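Local structure of polyketide synthase PksR (Bacillus subtilis, 4U3V) at residues 33-36 with 40-43; 54-59 with 206-211; 61-66 with 236-241. The protein takes part in the synthesis of the antibiotic polyketide bacillaene, this piece being its double-hotdog enoyl-isomerase domain. All coordinates share one frame; numbering follows the deposited sequence.

Contact 1 of 3, residues 33-36 with 40-43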
loop_
_atom_site.group_PDB
_atom_site.type_symbol
_atom_site.label_atom_id
_atom_site.label_comp_id
_atom_site.label_asym_id
_atom_site.label_seq_id
_atom_site.Cartn_x
_atom_site.Cartn_y
_atom_site.Cartn_z
ATOM N N ASP A 33 15.720 1.338 -5.390
ATOM C CA ASP A 33 15.079 2.532 -5.943
ATOM C C ASP A 33 15.682 3.738 -5.182
ATOM O O ASP A 33 16.388 3.578 -4.187
ATOM C CB ASP A 33 13.527 2.458 -5.761
ATOM C CG ASP A 33 12.745 3.369 -6.748
ATOM O OD1 ASP A 33 13.351 4.217 -7.452
ATOM O OD2 ASP A 33 11.495 3.251 -6.829
ATOM N N GLN A 34 15.383 4.938 -5.653
ATOM C CA GLN A 34 15.916 6.158 -5.023
ATOM C C GLN A 34 14.813 7.196 -5.079
ATOM O O GLN A 34 14.097 7.308 -6.072
ATOM C CB GLN A 34 17.098 6.742 -5.805
ATOM C CG GLN A 34 18.335 5.893 -5.870
ATOM C CD GLN A 34 19.537 6.733 -6.263
ATOM O OE1 GLN A 34 19.392 7.791 -6.870
ATOM N NE2 GLN A 34 20.714 6.260 -5.912
ATOM N N PHE A 35 14.725 7.998 -4.023
ATOM C CA PHE A 35 13.660 9.017 -3.932
ATOM C C PHE A 35 14.300 10.344 -3.552
ATOM O O PHE A 35 15.088 10.416 -2.611
ATOM C CB PHE A 35 12.628 8.634 -2.870
ATOM C CG PHE A 35 11.845 7.427 -3.237
ATOM C CD1 PHE A 35 10.749 7.554 -4.072
ATOM C CD2 PHE A 35 12.298 6.155 -2.891
ATOM C CE1 PHE A 35 10.025 6.415 -4.484
ATOM C CE2 PHE A 35 11.582 5.025 -3.310
ATOM C CZ PHE A 35 10.466 5.156 -4.114
ATOM N N THR A 36 13.962 11.383 -4.298
ATOM C CA THR A 36 14.613 12.693 -4.077
ATOM C C THR A 36 13.605 13.718 -3.509
ATOM O O THR A 36 12.395 13.614 -3.703
ATOM C CB THR A 36 15.242 13.192 -5.387
ATOM O OG1 THR A 36 16.085 14.327 -5.114
ATOM C CG2 THR A 36 14.186 13.581 -6.385
ATOM N N PRO A 40 7.533 14.561 -7.377
ATOM C CA PRO A 40 6.127 14.622 -6.923
ATOM C C PRO A 40 5.726 13.500 -5.948
ATOM O O PRO A 40 4.975 13.742 -5.014
ATOM C CB PRO A 40 5.326 14.512 -8.230
ATOM C CG PRO A 40 6.244 15.031 -9.293
ATOM C CD PRO A 40 7.660 14.769 -8.834
ATOM N N TYR A 41 6.318 12.314 -6.089
ATOM C CA TYR A 41 6.052 11.223 -5.130
ATOM C C TYR A 41 6.411 11.614 -3.680
ATOM O O TYR A 41 5.775 11.156 -2.726
ATOM C CB TYR A 41 6.846 9.990 -5.554
ATOM C CG TYR A 41 6.459 8.713 -4.824
ATOM C CD1 TYR A 41 5.452 7.900 -5.316
ATOM C CD2 TYR A 41 7.126 8.317 -3.662
ATOM C CE1 TYR A 41 5.133 6.704 -4.686
ATOM C CE2 TYR A 41 6.843 7.108 -3.050
ATOM C CZ TYR A 41 5.819 6.322 -3.550
ATOM O OH TYR A 41 5.555 5.081 -2.975
ATOM N N VAL A 42 7.449 12.453 -3.509
ATOM C CA VAL A 42 7.944 12.810 -2.184
ATOM C C VAL A 42 7.268 14.097 -1.711
ATOM O O VAL A 42 6.850 14.170 -0.546
ATOM C CB VAL A 42 9.485 12.987 -2.182
ATOM C CG1 VAL A 42 10.001 13.413 -0.809
ATOM C CG2 VAL A 42 10.134 11.665 -2.565
ATOM N N GLN A 43 7.162 15.066 -2.627
ATOM C CA GLN A 43 6.457 16.343 -2.344
ATOM C C GLN A 43 5.018 16.049 -1.937
ATOM O O GLN A 43 4.417 16.782 -1.146
ATOM C CB GLN A 43 6.366 17.211 -3.599
ATOM C CG GLN A 43 7.658 17.830 -4.076
ATOM C CD GLN A 43 7.451 18.640 -5.340
ATOM O OE1 GLN A 43 6.756 18.206 -6.266
ATOM N NE2 GLN A 43 8.039 19.833 -5.381
#
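Phe35 on the strand and Tyr41 on the short helix 40-43 bring their rings together as an aromatic pair that is nearly parallel but strongly slid. The planes are inclined by 29°. With the ring centroids 5.2 Å apart, overlap is slight, and the touch is made obliquely by CD1 and CE1 of Phe35 and CD2 and CE2 of Tyr41. Phe35 CE1 lies 3.6 Å from Tyr41 CE2. Beside it, Phe35 CD1 is 3.7 Å from Tyr41 CD2. Tyr41 has CG anti to its backbone N (chi1 -168°), which carries the ring from the helix back along the strand to meet Phe35. Its hydroxyl runs on past the pair to a hydrogen bond with Thr57 OG1, so the phenol is held at its far end as well as along its flank.

This is the opening of the N-terminal hotdog fold: strand 31-36 is an outer strand of the hotdog sheet, bonded through its backbone to strand 94-102, and the chain turns within three residues into the helix. His199 of the C-terminal hotdog also stacks on Phe35, while Ile89 of strand 88-89 packs on both Phe35 and Val42.

Aliphatic contact is left to Val42. Its CG2 methyl lies 3.9 Å from Phe35 CB, and the same methyl comes within 3.2 Å of Thr36 O, a close approach of carbon to carbonyl oxygen. No hydrogen bond crosses between the two segments.

Contact 2 of 3, residues 54-59 with 206-211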
loop_
_atom_site.group_PDB
_atom_site.type_symbol
_atom_site.label_atom_id
_atom_site.label_comp_id
_atom_site.label_asym_id
_atom_site.label_seq_id
_atom_site.Cartn_x
_atom_site.Cartn_y
_atom_site.Cartn_z
ATOM N N VAL A 54 5.970 7.560 1.653
ATOM C CA VAL A 54 4.730 6.888 2.003
ATOM C C VAL A 54 5.000 5.410 2.312
ATOM O O VAL A 54 5.796 4.751 1.623
ATOM C CB VAL A 54 3.647 7.016 0.913
ATOM C CG1 VAL A 54 3.126 8.443 0.831
ATOM C CG2 VAL A 54 4.175 6.526 -0.426
ATOM N N GLY A 55 4.338 4.891 3.342
ATOM C CA GLY A 55 4.514 3.476 3.731
ATOM C C GLY A 55 4.139 2.466 2.638
ATOM O O GLY A 55 4.691 1.364 2.575
ATOM N N ALA A 56 3.246 2.886 1.742
ATOM C CA ALA A 56 2.891 2.098 0.552
ATOM C C ALA A 56 4.085 1.647 -0.314
ATOM O O ALA A 56 3.987 0.667 -1.063
ATOM C CB ALA A 56 1.860 2.892 -0.278
ATOM N N THR A 57 5.193 2.397 -0.252
ATOM C CA THR A 57 6.380 2.069 -1.002
ATOM C C THR A 57 6.850 0.654 -0.687
ATOM O O THR A 57 7.318 -0.075 -1.542
ATOM C CB THR A 57 7.502 3.090 -0.695
ATOM O OG1 THR A 57 6.989 4.433 -0.875
ATOM C CG2 THR A 57 8.679 2.881 -1.654
ATOM N N TYR A 58 6.788 0.287 0.582
ATOM C CA TYR A 58 7.484 -0.917 1.050
ATOM C C TYR A 58 6.913 -2.222 0.508
ATOM O O TYR A 58 7.689 -3.106 0.116
ATOM C CB TYR A 58 7.551 -0.936 2.573
ATOM C CG TYR A 58 8.132 0.305 3.145
ATOM C CD1 TYR A 58 9.338 0.786 2.665
ATOM C CD2 TYR A 58 7.496 0.997 4.185
ATOM C CE1 TYR A 58 9.857 1.968 3.132
ATOM C CE2 TYR A 58 8.031 2.173 4.680
ATOM C CZ TYR A 58 9.217 2.640 4.154
ATOM O OH TYR A 58 9.777 3.792 4.624
ATOM N N GLY A 59 5.580 -2.358 0.480
ATOM C CA GLY A 59 4.968 -3.586 -0.076
ATOM C C GLY A 59 5.319 -3.724 -1.565
ATOM O O GLY A 59 5.603 -4.826 -2.060
ATOM N N LEU A 206 0.805 3.269 -5.588
ATOM C CA LEU A 206 -0.465 3.997 -5.587
ATOM C C LEU A 206 -1.651 3.096 -5.296
ATOM O O LEU A 206 -2.652 3.586 -4.772
ATOM C CB LEU A 206 -0.715 4.773 -6.891
ATOM C CG LEU A 206 0.353 5.820 -7.262
ATOM C CD1 LEU A 206 -0.021 6.494 -8.582
ATOM C CD2 LEU A 206 0.540 6.851 -6.158
ATOM N N MET A 207 -1.514 1.792 -5.534
ATOM C CA MET A 207 -2.634 0.865 -5.258
ATOM C C MET A 207 -2.772 0.702 -3.744
ATOM O O MET A 207 -3.835 0.977 -3.121
ATOM C CB MET A 207 -2.320 -0.493 -5.896
ATOM C CG MET A 207 -3.245 -1.616 -5.465
ATOM S SD MET A 207 -4.791 -1.374 -6.349
ATOM C CE MET A 207 -4.263 -2.190 -7.859
ATOM N N THR A 208 -1.655 0.395 -3.116
ATOM C CA THR A 208 -1.661 0.240 -1.663
ATOM C C THR A 208 -2.012 1.533 -0.970
ATOM O O THR A 208 -2.776 1.572 -0.005
ATOM C CB THR A 208 -0.253 -0.242 -1.234
ATOM O OG1 THR A 208 0.059 -1.436 -1.971
ATOM C CG2 THR A 208 -0.190 -0.479 0.264
ATOM N N ASN A 209 -1.511 2.648 -1.466
ATOM C CA ASN A 209 -1.839 3.868 -0.800
ATOM C C ASN A 209 -3.338 4.221 -0.962
ATOM O O ASN A 209 -3.899 4.870 -0.090
ATOM C CB ASN A 209 -0.958 5.015 -1.328
ATOM C CG ASN A 209 -1.042 6.236 -0.451
ATOM O OD1 ASN A 209 -0.493 6.245 0.651
ATOM N ND2 ASN A 209 -1.771 7.291 -0.922
ATOM N N SER A 210 -3.944 3.867 -2.105
ATOM C CA SER A 210 -5.353 4.151 -2.317
ATOM C C SER A 210 -6.170 3.415 -1.276
ATOM O O SER A 210 -7.180 3.954 -0.777
ATOM C CB SER A 210 -5.784 3.718 -3.719
ATOM O OG SER A 210 -5.136 4.584 -4.645
ATOM N N ALA A 211 -5.685 2.246 -0.882
ATOM C CA ALA A 211 -6.374 1.474 0.151
ATOM C C ALA A 211 -6.305 2.226 1.480
ATOM O O ALA A 211 -7.288 2.330 2.202
ATOM C CB ALA A 211 -5.805 0.046 0.262
HETATM O O HOH W 1 2.626 -1.272 -2.047
HETATM O O HOH W 2 0.899 4.721 2.481
#
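Ala56 sits with its methyl against the helix that carries Thr208 and Asn209, and these three residues account for most of the buried surface. Ala56 CB comes to 3.6 Å from Asn209 N and 3.7 Å from Asn209 CB, while Thr208 CB lies 3.9 Å from the same methyl. A single small side chain thus rests directly on the backbone of the opposite helix, and the two backbones come within 5.2 Å of each other, measured from Ala56 CA to Asn209 CA.

Ala56 leads into helix 56-69 of the N-terminal hotdog, and Asn209 lies on helix 205-219 of the C-terminal one. In a hotdog fold the sheet wraps round a central helix, so in this double hotdog the contact brings the two central helices against each other near the middle of the molecule.

Water fills in where no direct hydrogen bond crosses. One molecule donates to Ala56 O at 2.6 Å and is also bonded to Thr208 OG1; that hydroxyl has a further partner in Tyr278 OH. Thr208 OG1 lies beside its own backbone N (chi1 -55°) and faces this water, while CG2 stays against Ala56. The second water accepts from Ala56 N at 3.1 Å and donates to Asn209 OD1 at 2.8 Å, so both backbone polar atoms of Ala56 are tied to the other helix through water.

Asn209 OD1 also lies 4.2 Å from Val54 CB, and Trp167 packs on both of these side chains. Val54 O accepts from both Thr57 OG1 and Thr57 N at the turn into the helix.

Contact 3 of 3, residues 61-66 with 236-241; sequences LAIEAF and IQFTKQ
Phe238 on the strand meets Ile63 and Phe66 of the helix with different parts of its ring, and every contact made here is apolar. The aromatic part is an offset edge-to-face pair: the edge of the Phe238 ring is directed at the face of Phe66, with planes at 84° and centroids 5.3 Å apart. The closest atoms are Phe238 CE1 and Phe66 CD2, at 3.6 Å.

A CH-pi contact uses a face of the same ring. Ile63 CG1 stands 4.0 Å from the Phe238 centroid, nearly on the ring normal, and Ile63 CG2 reaches Phe238 CE1 at 3.8 Å. Phe238 takes the sterically tight rotamer with CG between backbone N and carbonyl carbon (chi1 55°), which turns one face to Ile63 and the edge to Phe66. Ile63 CD1 adds a looser contact, 4.5 Å from Ile236 CG2.

The segments 61-66 and 236-239 cross at -56°, their axes 10.7 Å apart, so the side chains span the gap. The first lies on helix 56-69, the central one of the N-terminal hotdog, the second on strand 230-239 of the C-terminal hotdog; Ile78 on the adjoining strand 75-83 packs on Ile63 and Phe238, where the two hotdogs meet.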
loop_
_atom_site.group_PDB
_atom_site.type_symbol
_atom_site.label_atom_id
_atom_site.label_comp_id
_atom_site.label_asym_id
_atom_site.label_seq_id
_atom_site.Cartn_x
_atom_site.Cartn_y
_atom_site.Cartn_z
ATOM N N LEU A 61 8.125 -2.644 -3.119
ATOM C CA LEU A 61 9.535 -3.128 -3.144
ATOM C C LEU A 61 9.625 -4.586 -2.732
ATOM O O LEU A 61 10.391 -5.373 -3.315
ATOM C CB LEU A 61 10.422 -2.284 -2.215
ATOM C CG LEU A 61 10.822 -0.934 -2.800
ATOM C CD1 LEU A 61 11.385 -0.025 -1.704
ATOM C CD2 LEU A 61 11.854 -1.189 -3.902
ATOM N N ALA A 62 8.826 -4.977 -1.744
ATOM C CA ALA A 62 8.829 -6.409 -1.347
ATOM C C ALA A 62 8.352 -7.363 -2.458
ATOM O O ALA A 62 8.967 -8.414 -2.667
ATOM C CB ALA A 62 8.033 -6.636 -0.062
ATOM N N ILE A 63 7.369 -6.936 -3.238
ATOM C CA ILE A 63 6.830 -7.711 -4.365
ATOM C C ILE A 63 7.860 -7.801 -5.504
ATOM O O ILE A 63 8.061 -8.864 -6.109
ATOM C CB ILE A 63 5.526 -7.098 -4.860
ATOM C CG1 ILE A 63 4.434 -7.339 -3.800
ATOM C CG2 ILE A 63 5.138 -7.647 -6.221
ATOM C CD1 ILE A 63 3.184 -6.510 -4.021
ATOM N N GLU A 64 8.556 -6.701 -5.773
ATOM C CA GLU A 64 9.661 -6.762 -6.726
ATOM C C GLU A 64 10.739 -7.756 -6.318
ATOM O O GLU A 64 11.300 -8.434 -7.190
ATOM C CB GLU A 64 10.294 -5.385 -6.938
ATOM C CG GLU A 64 9.361 -4.403 -7.604
ATOM C CD GLU A 64 8.810 -4.924 -8.915
ATOM O OE1 GLU A 64 9.557 -5.630 -9.629
ATOM O OE2 GLU A 64 7.609 -4.714 -9.191
ATOM N N ALA A 65 11.090 -7.772 -5.035
ATOM C CA ALA A 65 12.131 -8.647 -4.529
ATOM C C ALA A 65 11.687 -10.090 -4.688
ATOM O O ALA A 65 12.481 -10.935 -5.100
ATOM C CB ALA A 65 12.468 -8.357 -3.092
ATOM N N PHE A 66 10.405 -10.358 -4.434
ATOM C CA PHE A 66 9.866 -11.695 -4.774
ATOM C C PHE A 66 10.043 -12.132 -6.243
ATOM O O PHE A 66 10.495 -13.255 -6.505
ATOM C CB PHE A 66 8.385 -11.809 -4.361
ATOM C CG PHE A 66 7.716 -13.063 -4.879
ATOM C CD1 PHE A 66 7.799 -14.244 -4.150
ATOM C CD2 PHE A 66 7.101 -13.076 -6.127
ATOM C CE1 PHE A 66 7.199 -15.393 -4.622
ATOM C CE2 PHE A 66 6.509 -14.237 -6.616
ATOM C CZ PHE A 66 6.589 -15.395 -5.857
ATOM N N ILE A 236 -0.186 -10.255 1.652
ATOM C CA ILE A 236 -0.588 -9.789 0.350
ATOM C C ILE A 236 -0.526 -10.967 -0.593
ATOM O O ILE A 236 0.458 -11.698 -0.572
ATOM C CB ILE A 236 0.388 -8.705 -0.184
ATOM C CG1 ILE A 236 0.670 -7.672 0.920
ATOM C CG2 ILE A 236 -0.148 -8.123 -1.498
ATOM C CD1 ILE A 236 1.601 -6.538 0.491
ATOM N N GLN A 237 -1.568 -11.168 -1.384
ATOM C CA GLN A 237 -1.525 -12.180 -2.456
ATOM C C GLN A 237 -1.623 -11.502 -3.782
ATOM O O GLN A 237 -2.574 -10.784 -4.038
ATOM C CB GLN A 237 -2.718 -13.162 -2.335
ATOM C CG GLN A 237 -2.927 -13.743 -0.947
ATOM C CD GLN A 237 -4.084 -14.739 -0.923
ATOM O OE1 GLN A 237 -5.005 -14.656 -1.737
ATOM N NE2 GLN A 237 -4.071 -15.632 0.046
ATOM N N PHE A 238 -0.656 -11.754 -4.668
ATOM C CA PHE A 238 -0.544 -10.953 -5.861
ATOM C C PHE A 238 -0.109 -11.805 -7.068
ATOM O O PHE A 238 0.398 -12.906 -6.888
ATOM C CB PHE A 238 0.506 -9.834 -5.614
ATOM C CG PHE A 238 1.832 -10.354 -5.172
ATOM C CD1 PHE A 238 2.779 -10.711 -6.138
ATOM C CD2 PHE A 238 2.119 -10.599 -3.826
ATOM C CE1 PHE A 238 3.974 -11.272 -5.747
ATOM C CE2 PHE A 238 3.347 -11.109 -3.430
ATOM C CZ PHE A 238 4.253 -11.512 -4.418
ATOM N N THR A 239 -0.321 -11.256 -8.259
ATOM C CA THR A 239 0.209 -11.806 -9.537
ATOM C C THR A 239 1.098 -10.821 -10.290
ATOM O O THR A 239 1.209 -9.646 -9.912
ATOM C CB THR A 239 -0.918 -12.216 -10.495
ATOM O OG1 THR A 239 -1.413 -11.070 -11.203
ATOM C CG2 THR A 239 -2.061 -12.865 -9.722
ATOM N N LYS A 240 1.695 -11.309 -11.384
ATOM C CA LYS A 240 2.582 -10.513 -12.222
ATOM C C LYS A 240 1.806 -9.657 -13.210
ATOM O O LYS A 240 2.385 -8.780 -13.834
ATOM C CB LYS A 240 3.531 -11.431 -12.997
ATOM C CG LYS A 240 4.792 -11.823 -12.251
ATOM C CD LYS A 240 5.823 -12.457 -13.180
ATOM C CE LYS A 240 6.687 -11.407 -13.865
ATOM N NZ LYS A 240 7.697 -10.818 -12.942
ATOM N N GLN A 241 0.523 -9.946 -13.420
ATOM C CA GLN A 241 -0.272 -9.145 -14.350
ATOM C C GLN A 241 -0.603 -7.772 -13.784
ATOM O O GLN A 241 -1.354 -7.649 -12.813
ATOM C CB GLN A 241 -1.547 -9.873 -14.785
ATOM C CG GLN A 241 -2.294 -9.170 -15.912
ATOM C CD GLN A 241 -1.420 -8.893 -17.130
ATOM O OE1 GLN A 241 -1.142 -9.790 -17.930
ATOM N NE2 GLN A 241 -1.012 -7.635 -17.296
#

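From the N terminus, contact 1 closes a tight loop at once, joining strand 31-36 to the helix just after it, before either of the other two opens. Contacts 2 and 3 both use helix 56-69 and are long-range, closing about 150 and 170 residues later; their segments alternate along the chain, so the two cross. Together they fasten that helix to the C-terminal hotdog, its N-terminal part to helix 205-219 and its middle to strand 230-239. Contact 1 also meets contact 2 through the packing of Phe35 CZ on Thr57 CG2, whereas contacts 2 and 3 are joined through the helix itself.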